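PDB 6RJ1: Mgp-operon protein 3, which probably helps the human pathogen Mycoplasma pneumoniae attach to host cells, as the extracellular adhesion protein P40/P90 that may recognise sugars. Local coordinates for residues Y538-L543 with F552-A557; N655-N660 with S774-G779; Q692-G697 with H731-P736; L803-G808 with F834-F839. All coordinates share one frame; numbering follows the deposited sequence.

Four contacts illustrate how one large, beta-rich adhesin domain draws distant parts of its chain together. Contact 1 is a hairpin whose second strand, 549-563, also pairs with strand 693-699; that strand in turn meets strand 723-732 in contact 3, so both belong to one mixed sheet, their centres about 10 Å apart. Contact 2 joins two loops beside this sheet, about 10 Å from contact 3, and its segments flank those of contact 3 in sequence. Contact 4 comes last along the chain, in a separate antiparallel sheet, with its centre about 15 Å from that of contact 1. Direct touches between all four make the interior continuous. The family is grouped with beta-propellers.

Contact 1: Y538-L543 with F552-A557; sequences YLIAGL and FAAFKA
Leu539 and Phe555 face each other as a hydrogen-bonded antiparallel pair in the beta hairpin of strands 538-546 and 549-563, whose ladder is interrupted a little farther along by a classic beta bulge. Leu539 N gives an almost straight bond to Phe555 O (2.8 Å), in the plane of that carbonyl, and Phe555 N returns one to Leu539 O. Leu539 loses more surface here than any other residue. Its CG stands anti to the carbonyl carbon (chi1 -64°). Farther out, CD1 meets Ala557 CB at 3.9 Å, one residue beyond the last paired residue, Lys556. The ring of Phe555 leads away instead, toward Leu694 and Val805.

On the other face of the hairpin the principle is that a small residue accommodates larger neighbours. The methyl of Ala554 meets Tyr538 CB at 4.0 Å and Ile540 CD1 at 3.7 Å. The Tyr538 ring approaches Lys556 obliquely, its CD1 coming to 3.9 Å from Lys556 CA, and beyond the hairpin it meets Trp493 edge-to-face. The amine of Lys556 is engaged elsewhere, by Asn660 OD1.

The bulge shifts the pairing by one residue. Ala553 O accepts from Ala541 N at 2.8 Å and, weakly, from the following Gly542 N, so a single carbonyl serves two consecutive amides. Gly542 adopts a backbone angle phi of 146°, a conformation suited to a residue without CB. Regular pairing then resumes, with Ala553 N donating to Gly542 O at 3.2 Å and Leu543 CB lying 4.2 Å from Phe552 CB.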
loop_
_atom_site.group_PDB
_atom_site.type_symbol
_atom_site.label_atom_id
_atom_site.label_comp_id
_atom_site.label_asym_id
_atom_site.label_seq_id
_atom_site.Cartn_x
_atom_site.Cartn_y
_atom_site.Cartn_z
ATOM N N TYR A 538 -0.376 -4.496 3.635
ATOM C CA TYR A 538 -0.037 -4.036 2.297
ATOM C C TYR A 538 -0.909 -2.859 1.877
ATOM O O TYR A 538 -2.055 -2.748 2.315
ATOM C CB TYR A 538 -0.167 -5.200 1.283
ATOM C CG TYR A 538 0.819 -6.326 1.526
ATOM C CD1 TYR A 538 2.123 -6.253 1.044
ATOM C CD2 TYR A 538 0.467 -7.438 2.293
ATOM C CE1 TYR A 538 3.049 -7.260 1.312
ATOM C CE2 TYR A 538 1.384 -8.447 2.571
ATOM C CZ TYR A 538 2.671 -8.360 2.068
ATOM O OH TYR A 538 3.567 -9.365 2.345
ATOM N N LEU A 539 -0.347 -1.974 1.019
ATOM C CA LEU A 539 -1.026 -0.827 0.373
ATOM C C LEU A 539 -1.192 -1.238 -1.102
ATOM O O LEU A 539 -0.300 -1.042 -1.927
ATOM C CB LEU A 539 -0.227 0.471 0.548
ATOM C CG LEU A 539 -0.093 0.946 1.995
ATOM C CD1 LEU A 539 1.350 1.155 2.367
ATOM C CD2 LEU A 539 -0.934 2.186 2.252
ATOM N N ILE A 540 -2.303 -1.939 -1.371
ATOM C CA ILE A 540 -2.661 -2.609 -2.626
ATOM C C ILE A 540 -2.833 -1.650 -3.796
ATOM O O ILE A 540 -3.798 -0.891 -3.823
ATOM C CB ILE A 540 -3.921 -3.525 -2.413
ATOM C CG1 ILE A 540 -3.771 -4.450 -1.169
ATOM C CG2 ILE A 540 -4.316 -4.315 -3.675
ATOM C CD1 ILE A 540 -2.785 -5.636 -1.267
ATOM N N ALA A 541 -1.942 -1.750 -4.800
ATOM C CA ALA A 541 -2.012 -0.951 -6.028
ATOM C C ALA A 541 -3.129 -1.465 -6.956
ATOM O O ALA A 541 -3.633 -0.714 -7.794
ATOM C CB ALA A 541 -0.680 -0.985 -6.751
ATOM N N GLY A 542 -3.504 -2.730 -6.787
ATOM C CA GLY A 542 -4.563 -3.355 -7.555
ATOM C C GLY A 542 -4.359 -4.818 -7.863
ATOM O O GLY A 542 -3.333 -5.408 -7.516
ATOM N N LEU A 543 -5.367 -5.398 -8.527
ATOM C CA LEU A 543 -5.410 -6.786 -8.980
ATOM C C LEU A 543 -6.163 -6.935 -10.297
ATOM O O LEU A 543 -7.102 -6.180 -10.572
ATOM C CB LEU A 543 -5.927 -7.811 -7.922
ATOM C CG LEU A 543 -7.080 -7.528 -6.889
ATOM C CD1 LEU A 543 -8.165 -6.575 -7.381
ATOM C CD2 LEU A 543 -7.738 -8.820 -6.466
ATOM N N PHE A 552 -1.298 -9.284 -9.117
ATOM C CA PHE A 552 -1.445 -8.223 -8.123
ATOM C C PHE A 552 -0.121 -7.482 -7.904
ATOM O O PHE A 552 0.955 -7.982 -8.254
ATOM C CB PHE A 552 -2.003 -8.783 -6.793
ATOM C CG PHE A 552 -0.954 -9.405 -5.901
ATOM C CD1 PHE A 552 -0.499 -10.701 -6.132
ATOM C CD2 PHE A 552 -0.389 -8.681 -4.853
ATOM C CE1 PHE A 552 0.501 -11.264 -5.327
ATOM C CE2 PHE A 552 0.621 -9.238 -4.063
ATOM C CZ PHE A 552 1.058 -10.525 -4.306
ATOM N N ALA A 553 -0.220 -6.294 -7.296
ATOM C CA ALA A 553 0.894 -5.426 -6.926
ATOM C C ALA A 553 0.453 -4.578 -5.760
ATOM O O ALA A 553 -0.708 -4.151 -5.686
ATOM C CB ALA A 553 1.318 -4.544 -8.088
ATOM N N ALA A 554 1.372 -4.374 -4.821
ATOM C CA ALA A 554 1.127 -3.619 -3.602
ATOM C C ALA A 554 2.440 -3.109 -3.039
ATOM O O ALA A 554 3.505 -3.642 -3.353
ATOM C CB ALA A 554 0.457 -4.528 -2.572
ATOM N N PHE A 555 2.366 -2.090 -2.189
ATOM C CA PHE A 555 3.540 -1.627 -1.472
ATOM C C PHE A 555 3.456 -2.300 -0.120
ATOM O O PHE A 555 2.364 -2.416 0.442
ATOM C CB PHE A 555 3.549 -0.108 -1.297
ATOM C CG PHE A 555 4.348 0.598 -2.352
ATOM C CD1 PHE A 555 5.740 0.635 -2.285
ATOM C CD2 PHE A 555 3.716 1.226 -3.419
ATOM C CE1 PHE A 555 6.483 1.272 -3.281
ATOM C CE2 PHE A 555 4.459 1.868 -4.409
ATOM C CZ PHE A 555 5.837 1.881 -4.334
ATOM N N LYS A 556 4.588 -2.785 0.380
ATOM C CA LYS A 556 4.655 -3.401 1.694
ATOM C C LYS A 556 4.506 -2.252 2.686
ATOM O O LYS A 556 5.258 -1.274 2.613
ATOM C CB LYS A 556 6.015 -4.103 1.869
ATOM C CG LYS A 556 6.250 -4.714 3.245
ATOM C CD LYS A 556 7.746 -4.779 3.590
ATOM C CE LYS A 556 8.202 -3.609 4.440
ATOM N NZ LYS A 556 7.821 -3.780 5.874
ATOM N N ALA A 557 3.501 -2.333 3.565
ATOM C CA ALA A 557 3.299 -1.315 4.596
ATOM C C ALA A 557 4.362 -1.560 5.690
ATOM O O ALA A 557 4.768 -2.710 5.898
ATOM C CB ALA A 557 1.903 -1.433 5.177
#

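Contact 2: N655-N660 with S774-G779; sequences NASPLN and SLLNFG
Leu775 opens the contact by laying its CD1 against Leu659 CD1 at 3.7 Å, the two side chains crossing at about a right angle. Helix 666-673 lies against the same leucine through Ala672 and Leu673, which places this junction of two loops beside a helix in the protein interior.

Leu776 follows and does most of the touching from its side. Its CG is anti to the carbonyl carbon (chi1 -43°). Both methyls press on Ser657 CB, CD1 at 3.8 Å, and CD2 also lies 3.6 Å from Ser657 OG and reaches Leu659 CG at 3.8 Å. The serine oxygen is not left without polar company by this oily neighbour, because it is also hydrogen-bonded to Tyr662 OH. Leu776 CB faces the ring of Pro658 more loosely.

At Asn777 the backbone makes the contact, with its O 3.4 Å from Pro658 CG. The side chain turns elsewhere: ND2 donates to Leu733 O, and OD1 accepts from Arg806 N. The neighbouring Phe778 N also donates to Asn777 OD1, at 2.9 Å. With Phe778 the segment leaves its partner.

No hydrogen bond crosses between the segments. Internal bonds, together with backbone bonds to Gly558 and Gln692, hold the loop 655-660. Asn655 ND2 donates to Leu659 O at 2.9 Å, bridging the curve, and Leu659 N donates to Ser657 OG at 3.3 Å with a nearly straight angle of 164°. That last bond, from a backbone amide to the serine oxygen two residues earlier, defines an ST turn.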
loop_
_atom_site.group_PDB
_atom_site.type_symbol
_atom_site.label_atom_id
_atom_site.label_comp_id
_atom_site.label_asym_id
_atom_site.label_seq_id
_atom_site.Cartn_x
_atom_site.Cartn_y
_atom_site.Cartn_z
ATOM N N ASN A 655 2.620 0.844 10.200
ATOM C CA ASN A 655 2.733 2.174 9.627
ATOM C C ASN A 655 1.830 2.263 8.404
ATOM O O ASN A 655 1.769 1.327 7.609
ATOM C CB ASN A 655 4.182 2.446 9.234
ATOM C CG ASN A 655 5.095 2.664 10.417
ATOM O OD1 ASN A 655 4.675 3.150 11.468
ATOM N ND2 ASN A 655 6.375 2.352 10.255
ATOM N N ALA A 656 1.134 3.389 8.253
ATOM C CA ALA A 656 0.216 3.627 7.145
ATOM C C ALA A 656 0.953 4.090 5.860
ATOM O O ALA A 656 0.403 4.873 5.077
ATOM C CB ALA A 656 -0.829 4.650 7.572
ATOM N N SER A 657 2.179 3.564 5.628
ATOM C CA SER A 657 3.057 3.928 4.509
ATOM C C SER A 657 4.106 2.824 4.187
ATOM O O SER A 657 4.276 1.909 5.002
ATOM C CB SER A 657 3.778 5.232 4.847
ATOM O OG SER A 657 4.942 4.992 5.624
ATOM N N PRO A 658 4.881 2.920 3.064
ATOM C CA PRO A 658 5.887 1.884 2.780
ATOM C C PRO A 658 7.180 1.979 3.612
ATOM O O PRO A 658 8.129 1.224 3.349
ATOM C CB PRO A 658 6.154 2.053 1.270
ATOM C CG PRO A 658 5.161 3.043 0.783
ATOM C CD PRO A 658 4.837 3.892 1.955
ATOM N N LEU A 659 7.219 2.877 4.628
ATOM C CA LEU A 659 8.389 3.044 5.500
ATOM C C LEU A 659 8.315 2.287 6.814
ATOM O O LEU A 659 7.283 2.320 7.491
ATOM C CB LEU A 659 8.692 4.517 5.785
ATOM C CG LEU A 659 9.095 5.409 4.597
ATOM C CD1 LEU A 659 9.698 6.683 5.092
ATOM C CD2 LEU A 659 10.054 4.712 3.640
ATOM N N ASN A 660 9.438 1.647 7.197
ATOM C CA ASN A 660 9.586 0.936 8.474
ATOM C C ASN A 660 9.961 1.927 9.568
ATOM O O ASN A 660 9.384 1.884 10.650
ATOM C CB ASN A 660 10.647 -0.174 8.387
ATOM C CG ASN A 660 10.097 -1.528 8.033
ATOM O OD1 ASN A 660 9.030 -1.661 7.418
ATOM N ND2 ASN A 660 10.816 -2.570 8.415
ATOM N N SER A 774 7.008 14.438 0.028
ATOM C CA SER A 774 7.898 13.987 -1.054
ATOM C C SER A 774 8.764 12.844 -0.517
ATOM O O SER A 774 9.902 12.655 -0.957
ATOM C CB SER A 774 8.782 15.142 -1.524
ATOM O OG SER A 774 9.587 15.607 -0.454
ATOM N N LEU A 775 8.203 12.090 0.443
ATOM C CA LEU A 775 8.872 11.045 1.195
ATOM C C LEU A 775 8.321 9.653 0.937
ATOM O O LEU A 775 9.097 8.693 0.890
ATOM C CB LEU A 775 8.690 11.391 2.691
ATOM C CG LEU A 775 9.807 11.173 3.733
ATOM C CD1 LEU A 775 9.315 10.324 4.873
ATOM C CD2 LEU A 775 11.094 10.640 3.151
ATOM N N LEU A 776 6.989 9.530 0.838
ATOM C CA LEU A 776 6.319 8.240 0.715
ATOM C C LEU A 776 5.888 7.915 -0.684
ATOM O O LEU A 776 5.283 8.753 -1.357
ATOM C CB LEU A 776 5.114 8.151 1.677
ATOM C CG LEU A 776 5.318 8.687 3.092
ATOM C CD1 LEU A 776 4.008 8.866 3.793
ATOM C CD2 LEU A 776 6.266 7.811 3.900
ATOM N N ASN A 777 6.191 6.688 -1.123
ATOM C CA ASN A 777 5.783 6.231 -2.439
ATOM C C ASN A 777 4.351 5.707 -2.408
ATOM O O ASN A 777 3.848 5.317 -1.357
ATOM C CB ASN A 777 6.764 5.227 -3.039
ATOM C CG ASN A 777 6.818 5.288 -4.548
ATOM O OD1 ASN A 777 6.007 5.933 -5.213
ATOM N ND2 ASN A 777 7.776 4.612 -5.133
ATOM N N PHE A 778 3.683 5.756 -3.554
ATOM C CA PHE A 778 2.296 5.339 -3.698
ATOM C C PHE A 778 2.138 4.645 -5.046
ATOM O O PHE A 778 2.750 5.056 -6.019
ATOM C CB PHE A 778 1.397 6.584 -3.565
ATOM C CG PHE A 778 -0.015 6.483 -4.080
ATOM C CD1 PHE A 778 -1.027 5.970 -3.282
ATOM C CD2 PHE A 778 -0.349 6.971 -5.333
ATOM C CE1 PHE A 778 -2.340 5.912 -3.744
ATOM C CE2 PHE A 778 -1.664 6.908 -5.792
ATOM C CZ PHE A 778 -2.650 6.379 -4.992
ATOM N N GLY A 779 1.338 3.593 -5.075
ATOM C CA GLY A 779 1.083 2.812 -6.277
ATOM C C GLY A 779 -0.394 2.626 -6.513
ATOM O O GLY A 779 -1.132 2.318 -5.581
#

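Contact 3: Q692-G697 with H731-P736; sequences QLLVYG and HYLPVP
Leu733 N donates to Gln692 O at 2.7 Å, and a reciprocal pair of bonds follows beside it: His731 N to Leu694 O at 2.7 Å and Leu694 N to His731 O at 2.8 Å. Together they form the end of the antiparallel ladder between strands 693-699 and 723-732, in the mixed sheet that also holds the hairpin 538-563. Helix 701-712 lies in the connection between the two strands.

Outward from the backbone, the two faces are packed differently. On the face of Leu694, this leucine and Leu733 lie side by side and point the same way, each with CG anti to its backbone N, and Leu694 CB meets Leu733 CD2 at 4.1 Å. Phe555 and Phe834 touch both of them. On the other face Leu693 CD1 approaches Tyr732 at the edge of its ring and lies 4.0 Å from Tyr732 CA. The tyrosine ring has Pro734 CD 3.8 Å above its centre, and its hydroxyl is bonded to Asp671 O.

Gln692 has more surface buried by the contact than any other residue. Its CB rests 3.7 Å from Pro734 CA, and a bend at chi2 (-90°) turns the chain toward Val735, where NE2 lies against CG2. The amide's bonds go to helix 666-673, NE2 donating to Ala672 O, and to the 774-779 loop, OE1 accepting from Asn777 N.

Toward the far end, the His731 ring stacks with Phe834, while His731 CB sits at the edge of the Tyr696 ring, 4.2 Å from CE1.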
loop_
_atom_site.group_PDB
_atom_site.type_symbol
_atom_site.label_atom_id
_atom_site.label_comp_id
_atom_site.label_asym_id
_atom_site.label_seq_id
_atom_site.Cartn_x
_atom_site.Cartn_y
_atom_site.Cartn_z
ATOM N N GLN A 692 10.176 1.332 1.090
ATOM C CA GLN A 692 9.659 1.617 -0.260
ATOM C C GLN A 692 9.676 0.348 -1.124
ATOM O O GLN A 692 10.104 0.370 -2.283
ATOM C CB GLN A 692 10.418 2.785 -0.932
ATOM C CG GLN A 692 10.619 4.018 -0.064
ATOM C CD GLN A 692 9.522 5.041 -0.163
ATOM O OE1 GLN A 692 8.335 4.743 -0.097
ATOM N NE2 GLN A 692 9.905 6.297 -0.300
ATOM N N LEU A 693 9.206 -0.762 -0.540
ATOM C CA LEU A 693 9.194 -2.065 -1.189
ATOM C C LEU A 693 7.900 -2.401 -1.916
ATOM O O LEU A 693 6.845 -2.555 -1.287
ATOM C CB LEU A 693 9.542 -3.163 -0.173
ATOM C CG LEU A 693 10.871 -3.898 -0.340
ATOM C CD1 LEU A 693 12.069 -2.944 -0.332
ATOM C CD2 LEU A 693 11.025 -4.934 0.748
ATOM N N LEU A 694 7.992 -2.543 -3.253
ATOM C CA LEU A 694 6.866 -2.971 -4.059
ATOM C C LEU A 694 6.896 -4.495 -4.132
ATOM O O LEU A 694 7.928 -5.091 -4.408
ATOM C CB LEU A 694 6.854 -2.346 -5.464
ATOM C CG LEU A 694 5.544 -2.587 -6.261
ATOM C CD1 LEU A 694 4.497 -1.506 -5.969
ATOM C CD2 LEU A 694 5.814 -2.700 -7.740
ATOM N N VAL A 695 5.762 -5.100 -3.837
ATOM C CA VAL A 695 5.507 -6.532 -3.839
ATOM C C VAL A 695 4.539 -6.777 -5.006
ATOM O O VAL A 695 3.550 -6.057 -5.159
ATOM C CB VAL A 695 4.915 -6.938 -2.456
ATOM C CG1 VAL A 695 4.326 -8.335 -2.475
ATOM C CG2 VAL A 695 5.965 -6.822 -1.356
ATOM N N TYR A 696 4.858 -7.748 -5.858
ATOM C CA TYR A 696 4.042 -8.084 -7.032
ATOM C C TYR A 696 4.117 -9.580 -7.302
ATOM O O TYR A 696 5.023 -10.249 -6.803
ATOM C CB TYR A 696 4.496 -7.278 -8.271
ATOM C CG TYR A 696 5.928 -7.543 -8.698
ATOM C CD1 TYR A 696 6.992 -6.860 -8.109
ATOM C CD2 TYR A 696 6.219 -8.473 -9.694
ATOM C CE1 TYR A 696 8.310 -7.116 -8.478
ATOM C CE2 TYR A 696 7.534 -8.727 -10.080
ATOM C CZ TYR A 696 8.577 -8.053 -9.463
ATOM O OH TYR A 696 9.881 -8.306 -9.826
ATOM N N GLY A 697 3.185 -10.089 -8.097
ATOM C CA GLY A 697 3.184 -11.501 -8.447
ATOM C C GLY A 697 1.977 -11.991 -9.209
ATOM O O GLY A 697 0.993 -11.265 -9.397
ATOM N N HIS A 731 10.586 -5.525 -4.860
ATOM C CA HIS A 731 11.528 -4.617 -5.476
ATOM C C HIS A 731 11.536 -3.282 -4.764
ATOM O O HIS A 731 10.488 -2.749 -4.400
ATOM C CB HIS A 731 11.189 -4.425 -6.962
ATOM C CG HIS A 731 12.389 -4.135 -7.801
ATOM N ND1 HIS A 731 12.943 -5.104 -8.622
ATOM C CD2 HIS A 731 13.131 -3.005 -7.893
ATOM C CE1 HIS A 731 13.994 -4.532 -9.188
ATOM N NE2 HIS A 731 14.142 -3.266 -8.786
ATOM N N TYR A 732 12.731 -2.732 -4.596
ATOM C CA TYR A 732 12.937 -1.435 -3.983
ATOM C C TYR A 732 12.539 -0.368 -4.993
ATOM O O TYR A 732 13.090 -0.298 -6.097
ATOM C CB TYR A 732 14.397 -1.308 -3.523
ATOM C CG TYR A 732 14.825 0.059 -3.044
ATOM C CD1 TYR A 732 14.208 0.664 -1.949
ATOM C CD2 TYR A 732 15.908 0.712 -3.625
ATOM C CE1 TYR A 732 14.634 1.908 -1.477
ATOM C CE2 TYR A 732 16.346 1.945 -3.156
ATOM C CZ TYR A 732 15.712 2.536 -2.081
ATOM O OH TYR A 732 16.182 3.743 -1.638
ATOM N N LEU A 733 11.527 0.415 -4.628
ATOM C CA LEU A 733 10.976 1.457 -5.479
ATOM C C LEU A 733 10.818 2.770 -4.682
ATOM O O LEU A 733 9.735 3.060 -4.175
ATOM C CB LEU A 733 9.637 0.949 -6.064
ATOM C CG LEU A 733 9.006 1.713 -7.211
ATOM C CD1 LEU A 733 9.956 1.848 -8.382
ATOM C CD2 LEU A 733 7.734 1.023 -7.658
ATOM N N PRO A 734 11.909 3.554 -4.536
ATOM C CA PRO A 734 11.817 4.803 -3.766
ATOM C C PRO A 734 11.129 5.934 -4.521
ATOM O O PRO A 734 10.997 5.837 -5.736
ATOM C CB PRO A 734 13.289 5.140 -3.506
ATOM C CG PRO A 734 13.998 4.594 -4.675
ATOM C CD PRO A 734 13.281 3.340 -5.046
ATOM N N VAL A 735 10.730 7.024 -3.822
ATOM C CA VAL A 735 10.162 8.213 -4.484
ATOM C C VAL A 735 11.279 8.931 -5.254
ATOM O O VAL A 735 12.436 8.875 -4.816
ATOM C CB VAL A 735 9.461 9.228 -3.543
ATOM C CG1 VAL A 735 8.018 8.850 -3.294
ATOM C CG2 VAL A 735 10.222 9.462 -2.244
ATOM N N PRO A 736 10.984 9.653 -6.358
ATOM C CA PRO A 736 12.051 10.401 -7.026
ATOM C C PRO A 736 12.627 11.438 -6.066
ATOM O O PRO A 736 11.875 12.145 -5.397
ATOM C CB PRO A 736 11.327 11.072 -8.197
ATOM C CG PRO A 736 10.105 10.294 -8.389
ATOM C CD PRO A 736 9.690 9.874 -7.029
#

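Contact 4: L803-G808 with F834-F839; sequences LLVRGG and FSYTPF
Gly807 O receives Phe839 N in a 2.8 Å hydrogen bond, the donor tilted 23° from the carbonyl plane, and Pro838 CA adds a CA-H...O contact to the same oxygen at 3.2 Å. The carbonyl belongs to a type II beta turn, Val805 to Gly808, which joins strands 799-805 and 808-815 in an antiparallel sheet; strand 834-838 pairs with the latter.

Phe839 folds its ring back over this turn. Its CG lies between the backbone N and the carbonyl carbon (chi1 49°). Gly808 N is 3.5 Å above the centre of the ring, and Gly808 CA makes a CH-pi contact 3.7 Å from the centroid. Leu804 CG comes to the ring edge instead. Tyr836, from strand 834-838, brings CE1 to 3.7 Å from Val805 CG2, which lies near the plane of that ring, and its ring end close to Gly807 and Gly808. Arg806 points away and forms a salt bridge with Asp769.

The chemistry implies a turn joined to 834-839 by one backbone hydrogen bond and by aromatic packing: the absence of CB at Gly807 and Gly808 makes room for Tyr836 and the 837-838 backbone, while Phe839 lies on the peptide between the two glycines.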
loop_
_atom_site.group_PDB
_atom_site.type_symbol
_atom_site.label_atom_id
_atom_site.label_comp_id
_atom_site.label_asym_id
_atom_site.label_seq_id
_atom_site.Cartn_x
_atom_site.Cartn_y
_atom_site.Cartn_z
ATOM N N LEU A 803 1.292 -0.407 -13.742
ATOM C CA LEU A 803 0.772 0.415 -12.649
ATOM C C LEU A 803 1.536 1.730 -12.572
ATOM O O LEU A 803 2.697 1.819 -12.999
ATOM C CB LEU A 803 0.769 -0.319 -11.287
ATOM C CG LEU A 803 2.115 -0.575 -10.628
ATOM C CD1 LEU A 803 2.071 -0.231 -9.162
ATOM C CD2 LEU A 803 2.584 -1.989 -10.870
ATOM N N LEU A 804 0.869 2.748 -12.041
ATOM C CA LEU A 804 1.447 4.071 -11.882
ATOM C C LEU A 804 1.899 4.254 -10.447
ATOM O O LEU A 804 1.189 3.870 -9.505
ATOM C CB LEU A 804 0.403 5.131 -12.280
ATOM C CG LEU A 804 0.532 5.793 -13.671
ATOM C CD1 LEU A 804 0.848 4.794 -14.785
ATOM C CD2 LEU A 804 -0.723 6.542 -14.018
ATOM N N VAL A 805 3.116 4.778 -10.289
ATOM C CA VAL A 805 3.746 5.106 -9.003
ATOM C C VAL A 805 4.209 6.565 -9.049
ATOM O O VAL A 805 4.160 7.189 -10.115
ATOM C CB VAL A 805 4.889 4.137 -8.583
ATOM C CG1 VAL A 805 4.348 2.748 -8.259
ATOM C CG2 VAL A 805 6.005 4.078 -9.625
ATOM N N ARG A 806 4.665 7.111 -7.913
ATOM C CA ARG A 806 5.156 8.482 -7.880
ATOM C C ARG A 806 6.427 8.587 -8.711
ATOM O O ARG A 806 7.408 7.878 -8.444
ATOM C CB ARG A 806 5.402 8.954 -6.448
ATOM C CG ARG A 806 4.163 8.930 -5.576
ATOM C CD ARG A 806 4.411 9.621 -4.258
ATOM N NE ARG A 806 4.468 11.077 -4.401
ATOM C CZ ARG A 806 4.722 11.917 -3.409
ATOM N NH1 ARG A 806 4.981 11.460 -2.193
ATOM N NH2 ARG A 806 4.729 13.223 -3.626
ATOM N N GLY A 807 6.359 9.409 -9.759
ATOM C CA GLY A 807 7.479 9.663 -10.654
ATOM C C GLY A 807 7.574 8.859 -11.929
ATOM O O GLY A 807 8.348 9.232 -12.814
ATOM N N GLY A 808 6.826 7.771 -12.036
ATOM C CA GLY A 808 6.877 6.947 -13.234
ATOM C C GLY A 808 5.929 5.768 -13.311
ATOM O O GLY A 808 5.086 5.566 -12.436
ATOM N N PHE A 834 10.542 -6.940 -13.541
ATOM C CA PHE A 834 10.238 -5.594 -13.057
ATOM C C PHE A 834 10.960 -4.536 -13.887
ATOM O O PHE A 834 12.145 -4.688 -14.198
ATOM C CB PHE A 834 10.628 -5.460 -11.575
ATOM C CG PHE A 834 10.356 -4.116 -10.940
ATOM C CD1 PHE A 834 11.310 -3.106 -10.972
ATOM C CD2 PHE A 834 9.163 -3.873 -10.273
ATOM C CE1 PHE A 834 11.061 -1.866 -10.379
ATOM C CE2 PHE A 834 8.927 -2.641 -9.662
ATOM C CZ PHE A 834 9.878 -1.649 -9.714
ATOM N N SER A 835 10.242 -3.445 -14.197
ATOM C CA SER A 835 10.751 -2.287 -14.930
ATOM C C SER A 835 10.074 -1.003 -14.431
ATOM O O SER A 835 8.852 -0.972 -14.267
ATOM C CB SER A 835 10.540 -2.457 -16.431
ATOM O OG SER A 835 9.964 -1.300 -17.019
ATOM N N TYR A 836 10.869 0.048 -14.196
ATOM C CA TYR A 836 10.373 1.356 -13.785
ATOM C C TYR A 836 10.919 2.397 -14.759
ATOM O O TYR A 836 12.137 2.506 -14.930
ATOM C CB TYR A 836 10.735 1.667 -12.320
ATOM C CG TYR A 836 10.567 3.123 -11.940
ATOM C CD1 TYR A 836 9.318 3.635 -11.594
ATOM C CD2 TYR A 836 11.650 3.999 -11.953
ATOM C CE1 TYR A 836 9.157 4.978 -11.258
ATOM C CE2 TYR A 836 11.495 5.347 -11.641
ATOM C CZ TYR A 836 10.249 5.830 -11.282
ATOM O OH TYR A 836 10.109 7.159 -10.973
ATOM N N THR A 837 10.019 3.129 -15.429
ATOM C CA THR A 837 10.401 4.179 -16.371
ATOM C C THR A 837 9.863 5.506 -15.835
ATOM O O THR A 837 8.646 5.638 -15.666
ATOM C CB THR A 837 9.912 3.854 -17.783
ATOM O OG1 THR A 837 10.233 2.497 -18.085
ATOM C CG2 THR A 837 10.507 4.784 -18.839
ATOM N N PRO A 838 10.740 6.484 -15.519
ATOM C CA PRO A 838 10.245 7.764 -14.986
ATOM C C PRO A 838 9.448 8.550 -16.014
ATOM O O PRO A 838 9.854 8.621 -17.176
ATOM C CB PRO A 838 11.532 8.515 -14.601
ATOM C CG PRO A 838 12.623 7.502 -14.630
ATOM C CD PRO A 838 12.210 6.497 -15.647
ATOM N N PHE A 839 8.308 9.126 -15.605
ATOM C CA PHE A 839 7.524 9.926 -16.540
ATOM C C PHE A 839 7.938 11.417 -16.491
ATOM O O PHE A 839 8.642 11.840 -15.571
ATOM C CB PHE A 839 6.005 9.699 -16.398
ATOM C CG PHE A 839 5.320 9.757 -15.051
ATOM C CD1 PHE A 839 5.567 10.803 -14.167
ATOM C CD2 PHE A 839 4.312 8.847 -14.727
ATOM C CE1 PHE A 839 4.888 10.877 -12.940
ATOM C CE2 PHE A 839 3.642 8.917 -13.499
ATOM C CZ PHE A 839 3.929 9.934 -12.618
#